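Local coordinates for myosin-2 (Saccharomyces cerevisiae, PDB 6IXO), which carries organelles and other cargo along actin cables, its globular tail domain, the piece present here, binding receptor proteins on the cargo, at residues W214-F219 with E224-V229; A290-V295 with D304-I309. All coordinates share one frame; numbering follows the deposited sequence.

Contact 1: W214-F219 with E224-V229; sequences WCMKSF and EVFHAV. With SO4 (sulfate ion), chain B.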
# COMPACT_ATOMS: atom_id res chain seq x y z
N TRP A 214 3.95 -4.34 -10.23
CA TRP A 214 4.99 -3.84 -11.15
C TRP A 214 5.56 -2.49 -10.73
O TRP A 214 6.74 -2.23 -10.95
CB TRP A 214 4.45 -3.76 -12.58
CG TRP A 214 4.46 -5.08 -13.22
CD1 TRP A 214 3.37 -5.87 -13.55
CD2 TRP A 214 5.63 -5.85 -13.55
NE1 TRP A 214 3.82 -7.05 -14.11
CE2 TRP A 214 5.19 -7.06 -14.11
CE3 TRP A 214 7.01 -5.61 -13.43
CZ2 TRP A 214 6.08 -8.04 -14.56
CZ3 TRP A 214 7.88 -6.58 -13.87
CH2 TRP A 214 7.42 -7.78 -14.43
N CYS A 215 4.74 -1.64 -10.09
CA CYS A 215 5.23 -0.33 -9.58
C CYS A 215 6.23 -0.57 -8.46
O CYS A 215 7.32 0.04 -8.41
CB CYS A 215 4.06 0.56 -9.09
SG CYS A 215 3.15 1.28 -10.49
N MET A 216 5.88 -1.49 -7.56
CA MET A 216 6.80 -1.85 -6.48
C MET A 216 8.06 -2.51 -6.98
O MET A 216 9.17 -2.18 -6.51
CB MET A 216 6.10 -2.75 -5.48
CG MET A 216 5.00 -1.96 -4.79
SD MET A 216 4.82 -2.50 -3.12
CE MET A 216 3.58 -1.36 -2.53
N LYS A 217 7.92 -3.42 -7.93
CA LYS A 217 9.11 -4.04 -8.53
C LYS A 217 10.01 -3.02 -9.27
O LYS A 217 11.26 -2.96 -9.06
CB LYS A 217 8.67 -5.16 -9.50
CG LYS A 217 9.84 -5.95 -10.04
CD LYS A 217 9.44 -7.34 -10.51
CE LYS A 217 10.72 -8.17 -10.81
NZ LYS A 217 10.43 -9.62 -10.99
N SER A 218 9.39 -2.21 -10.13
CA SER A 218 10.15 -1.30 -10.98
C SER A 218 10.75 -0.20 -10.14
O SER A 218 11.83 0.31 -10.49
CB SER A 218 9.31 -0.68 -12.08
OG SER A 218 8.86 -1.66 -13.01
N PHE A 219 10.06 0.19 -9.06
CA PHE A 219 10.55 1.31 -8.25
C PHE A 219 11.45 0.84 -7.13
O PHE A 219 11.72 1.61 -6.20
CB PHE A 219 9.40 2.15 -7.66
CG PHE A 219 8.57 2.87 -8.69
CD1 PHE A 219 8.90 2.79 -10.05
CD2 PHE A 219 7.44 3.60 -8.31
CE1 PHE A 219 8.12 3.42 -11.02
CE2 PHE A 219 6.66 4.24 -9.27
CZ PHE A 219 7.01 4.15 -10.63
N GLU A 224 9.09 -6.99 1.38
CA GLU A 224 8.25 -7.02 2.59
C GLU A 224 7.09 -6.03 2.51
O GLU A 224 6.02 -6.26 3.05
CB GLU A 224 9.08 -6.68 3.83
CG GLU A 224 10.08 -7.73 4.19
CD GLU A 224 11.45 -7.54 3.53
OE1 GLU A 224 11.61 -6.70 2.61
OE2 GLU A 224 12.37 -8.25 3.95
N VAL A 225 7.33 -4.92 1.85
CA VAL A 225 6.32 -3.89 1.78
C VAL A 225 5.21 -4.32 0.81
O VAL A 225 4.01 -4.13 1.06
CB VAL A 225 6.94 -2.56 1.32
CG1 VAL A 225 5.84 -1.56 1.00
CG2 VAL A 225 7.93 -2.00 2.40
N PHE A 226 5.64 -4.89 -0.30
CA PHE A 226 4.68 -5.47 -1.25
C PHE A 226 3.79 -6.51 -0.55
O PHE A 226 2.54 -6.53 -0.69
CB PHE A 226 5.44 -6.10 -2.42
CG PHE A 226 4.51 -6.95 -3.33
CD1 PHE A 226 3.62 -6.32 -4.17
CD2 PHE A 226 4.59 -8.30 -3.32
CE1 PHE A 226 2.74 -7.07 -5.02
CE2 PHE A 226 3.73 -9.09 -4.16
CZ PHE A 226 2.80 -8.46 -5.01
N HIS A 227 4.43 -7.41 0.21
CA HIS A 227 3.69 -8.44 0.94
C HIS A 227 2.65 -7.81 1.86
O HIS A 227 1.51 -8.26 1.93
CB HIS A 227 4.62 -9.35 1.76
CG HIS A 227 3.91 -10.48 2.42
ND1 HIS A 227 3.40 -10.41 3.71
CD2 HIS A 227 3.55 -11.70 1.95
CE1 HIS A 227 2.78 -11.54 4.00
NE2 HIS A 227 2.85 -12.34 2.95
N ALA A 228 3.03 -6.78 2.59
CA ALA A 228 2.11 -6.17 3.58
C ALA A 228 0.93 -5.53 2.87
O ALA A 228 -0.22 -5.70 3.26
CB ALA A 228 2.89 -5.09 4.46
N VAL A 229 1.23 -4.76 1.83
CA VAL A 229 0.18 -4.03 1.14
C VAL A 229 -0.83 -5.01 0.54
O VAL A 229 -2.05 -4.88 0.70
CB VAL A 229 0.77 -3.17 0.02
CG1 VAL A 229 -0.37 -2.67 -0.92
CG2 VAL A 229 1.59 -2.01 0.64
S SO4 B . 2.48 -10.34 -15.12
O1 SO4 B . 1.39 -11.31 -15.00
O2 SO4 B . 2.02 -9.17 -15.85
O3 SO4 B . 3.60 -10.96 -15.82
O4 SO4 B . 2.92 -9.93 -13.79
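M216 reaches across to V225, F226 and V229 and supplies more than half of the 155 Å² buried between the two segments. Its sulfur drives against the root of F226: SD lies 3.5 Å from F226 CA and beside CB, at the edge of the phenyl ring. Measured to the F226 ring centroid, SD is 5.4 Å away and 88° off the normal, a Met-aromatic contact made edge-on, almost in the ring plane. Beyond the sulfur, the M216 methyl faces two valines one helical turn apart, CE standing 3.8 Å from V229 CG2 and 4.2 Å from V225 CG1. A bend at chi2 (-146°) followed by an extended chi3 carries SD and CE to these places. No hydrogen bond spans the segments; all four side chains are apolar and buried.

W214 points the other way, to a sulfate probably taken up from the crystallisation liquor. The sulfur of the ion sits at the indole edge, in plane, and NE1 gives two weak hydrogen bonds, a straighter one of 3.3 Å to sulfate O2 and a more bent one of 3.0 Å to sulfate O4. H274 NE2 also binds this ion. A leucine in place of W214 would probably leave the sulfate without its indole N-H donor and take away the flat edge beside it.

Y213 sets its ring edge-to-face with F226, and W162 of helix 134-180 packs on both M216 and V229. Helices 202-218 and 223-247, joined by a short turn, form an antiparallel alpha-alpha hairpin of the tail domain: their segments run at 167° with axes 10.4 Å apart, and helix 134-180 covers the seam.

Contact 2: A290-V295 with D304-I309; sequences AKLLQV and DILRGI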
# COMPACT_ATOMS: atom_id res chain seq x y z
N ALA A 290 -17.60 -20.35 -1.86
CA ALA A 290 -17.71 -20.99 -3.18
C ALA A 290 -17.85 -22.49 -3.03
O ALA A 290 -18.67 -23.14 -3.72
CB ALA A 290 -16.49 -20.64 -4.05
N LYS A 291 -17.06 -23.09 -2.13
CA LYS A 291 -17.17 -24.56 -1.94
C LYS A 291 -18.55 -24.92 -1.40
O LYS A 291 -19.21 -25.85 -1.86
CB LYS A 291 -16.10 -25.08 -0.99
CG LYS A 291 -14.71 -25.17 -1.64
CD LYS A 291 -13.58 -25.42 -0.64
CE LYS A 291 -12.24 -25.74 -1.32
NZ LYS A 291 -11.87 -24.79 -2.42
N LEU A 292 -19.00 -24.14 -0.42
CA LEU A 292 -20.27 -24.42 0.24
C LEU A 292 -21.38 -24.42 -0.81
O LEU A 292 -22.32 -25.24 -0.78
CB LEU A 292 -20.55 -23.38 1.34
CG LEU A 292 -21.88 -23.51 2.11
CD1 LEU A 292 -21.78 -22.87 3.48
CD2 LEU A 292 -23.03 -22.83 1.36
N LEU A 293 -21.27 -23.50 -1.75
CA LEU A 293 -22.30 -23.32 -2.76
C LEU A 293 -22.28 -24.45 -3.78
O LEU A 293 -23.24 -24.62 -4.53
CB LEU A 293 -22.13 -21.98 -3.44
CG LEU A 293 -22.39 -20.74 -2.57
CD1 LEU A 293 -22.28 -19.46 -3.44
CD2 LEU A 293 -23.81 -20.82 -1.95
N GLN A 294 -21.22 -25.25 -3.78
CA GLN A 294 -21.07 -26.29 -4.80
C GLN A 294 -21.21 -27.70 -4.30
O GLN A 294 -21.65 -28.60 -5.06
CB GLN A 294 -19.70 -26.13 -5.48
CG GLN A 294 -19.61 -24.89 -6.36
CD GLN A 294 -18.26 -24.73 -6.99
OE1 GLN A 294 -17.37 -24.09 -6.43
NE2 GLN A 294 -18.08 -25.34 -8.15
N VAL A 295 -20.82 -27.95 -3.05
CA VAL A 295 -20.82 -29.34 -2.58
C VAL A 295 -22.23 -29.82 -2.21
O VAL A 295 -23.14 -29.02 -2.00
CB VAL A 295 -19.89 -29.54 -1.36
CG1 VAL A 295 -18.44 -29.22 -1.76
CG2 VAL A 295 -20.35 -28.65 -0.21
N ASP A 304 -21.49 -32.53 8.12
CA ASP A 304 -20.30 -32.67 8.95
C ASP A 304 -19.03 -32.47 8.12
O ASP A 304 -18.07 -31.87 8.58
CB ASP A 304 -20.26 -34.03 9.66
CG ASP A 304 -21.34 -34.17 10.72
OD1 ASP A 304 -21.79 -33.14 11.26
OD2 ASP A 304 -21.76 -35.32 11.01
N ILE A 305 -19.05 -32.96 6.88
CA ILE A 305 -17.89 -32.78 5.99
C ILE A 305 -17.73 -31.30 5.60
O ILE A 305 -16.61 -30.76 5.59
CB ILE A 305 -18.03 -33.66 4.73
CG1 ILE A 305 -17.97 -35.14 5.10
CG2 ILE A 305 -16.93 -33.34 3.72
CD1 ILE A 305 -18.52 -36.06 4.02
N LEU A 306 -18.84 -30.66 5.27
CA LEU A 306 -18.87 -29.25 4.90
C LEU A 306 -18.27 -28.39 6.02
O LEU A 306 -17.55 -27.42 5.77
CB LEU A 306 -20.30 -28.82 4.59
CG LEU A 306 -20.57 -27.34 4.36
CD1 LEU A 306 -19.90 -26.90 3.06
CD2 LEU A 306 -22.06 -27.07 4.30
N ARG A 307 -18.55 -28.75 7.26
CA ARG A 307 -18.00 -27.99 8.39
C ARG A 307 -16.48 -28.05 8.44
O ARG A 307 -15.84 -27.04 8.75
CB ARG A 307 -18.57 -28.50 9.69
CG ARG A 307 -20.04 -28.24 9.84
CD ARG A 307 -20.57 -28.91 11.10
NE ARG A 307 -19.94 -28.36 12.30
CZ ARG A 307 -20.03 -28.92 13.50
NH1 ARG A 307 -20.72 -30.05 13.66
NH2 ARG A 307 -19.44 -28.36 14.55
N GLY A 308 -15.90 -29.21 8.14
CA GLY A 308 -14.45 -29.34 8.06
C GLY A 308 -13.86 -28.61 6.87
O GLY A 308 -12.75 -28.05 6.96
N ILE A 309 -14.56 -28.60 5.75
CA ILE A 309 -14.10 -27.83 4.59
C ILE A 309 -14.14 -26.34 4.89
O ILE A 309 -13.21 -25.59 4.57
CB ILE A 309 -14.94 -28.11 3.35
CG1 ILE A 309 -14.77 -29.58 2.91
CG2 ILE A 309 -14.57 -27.15 2.24
CD1 ILE A 309 -15.78 -30.05 1.86
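L306 meets L292 and V295 through aliphatic carbons alone, and K291 meets I309 in the same way, so no ring, amide or guanidinium face enters this contact. L306 CD1 does most of the touching: it lies 3.8 Å from L292 CA, 4.0 Å from L292 CB and 3.7 Å from V295 CG2. A chi1 of 172° turns the L306 branch away from its own backbone N, toward helix 284-294; the CD1 methyl rests against both residues from one side, while CD2 reaches L292 CG. Helices 284-294 and 300-309 form a helix-loop-helix pair of the DIL domain, roughly antiparallel by its register, L292 beside L306 and K291 beside I309. At the outer margin the aliphatic stem of K291 lies over I309, K291 CD 3.5 Å from I309 CG2, and the chain then bends at chi4 to lead its ammonium away. Before V295, K291 O accepts from both Q294 N (2.8 Å) and V295 N (2.9 Å). K297 NZ takes up L292 O and V295 O just beyond. On the inner side, helix 315-323 backs the leucine pair, L318 and L321 against L292 and I322 against L306.

Overall arrangement
Contact 1 comes first along the chain and is complete before contact 2 begins; their centres lie 35 Å apart and their nearest atoms stay about 20 Å apart. Both join consecutive helices, 202-218 to 223-247 and then 284-294 to 300-309, and all four segments belong to the Dilute region of this all-helical tail domain. Contact 1 is buried 8 Å from the centre of the chain, whereas contact 2 is only partly buried and 33 Å out. Local pairing of sequence neighbours thus occurs both in the middle and toward one end of the elongated cargo-binding domain, with the rest of helix 223-247 and helices 254-273 and 279-282 between them in sequence.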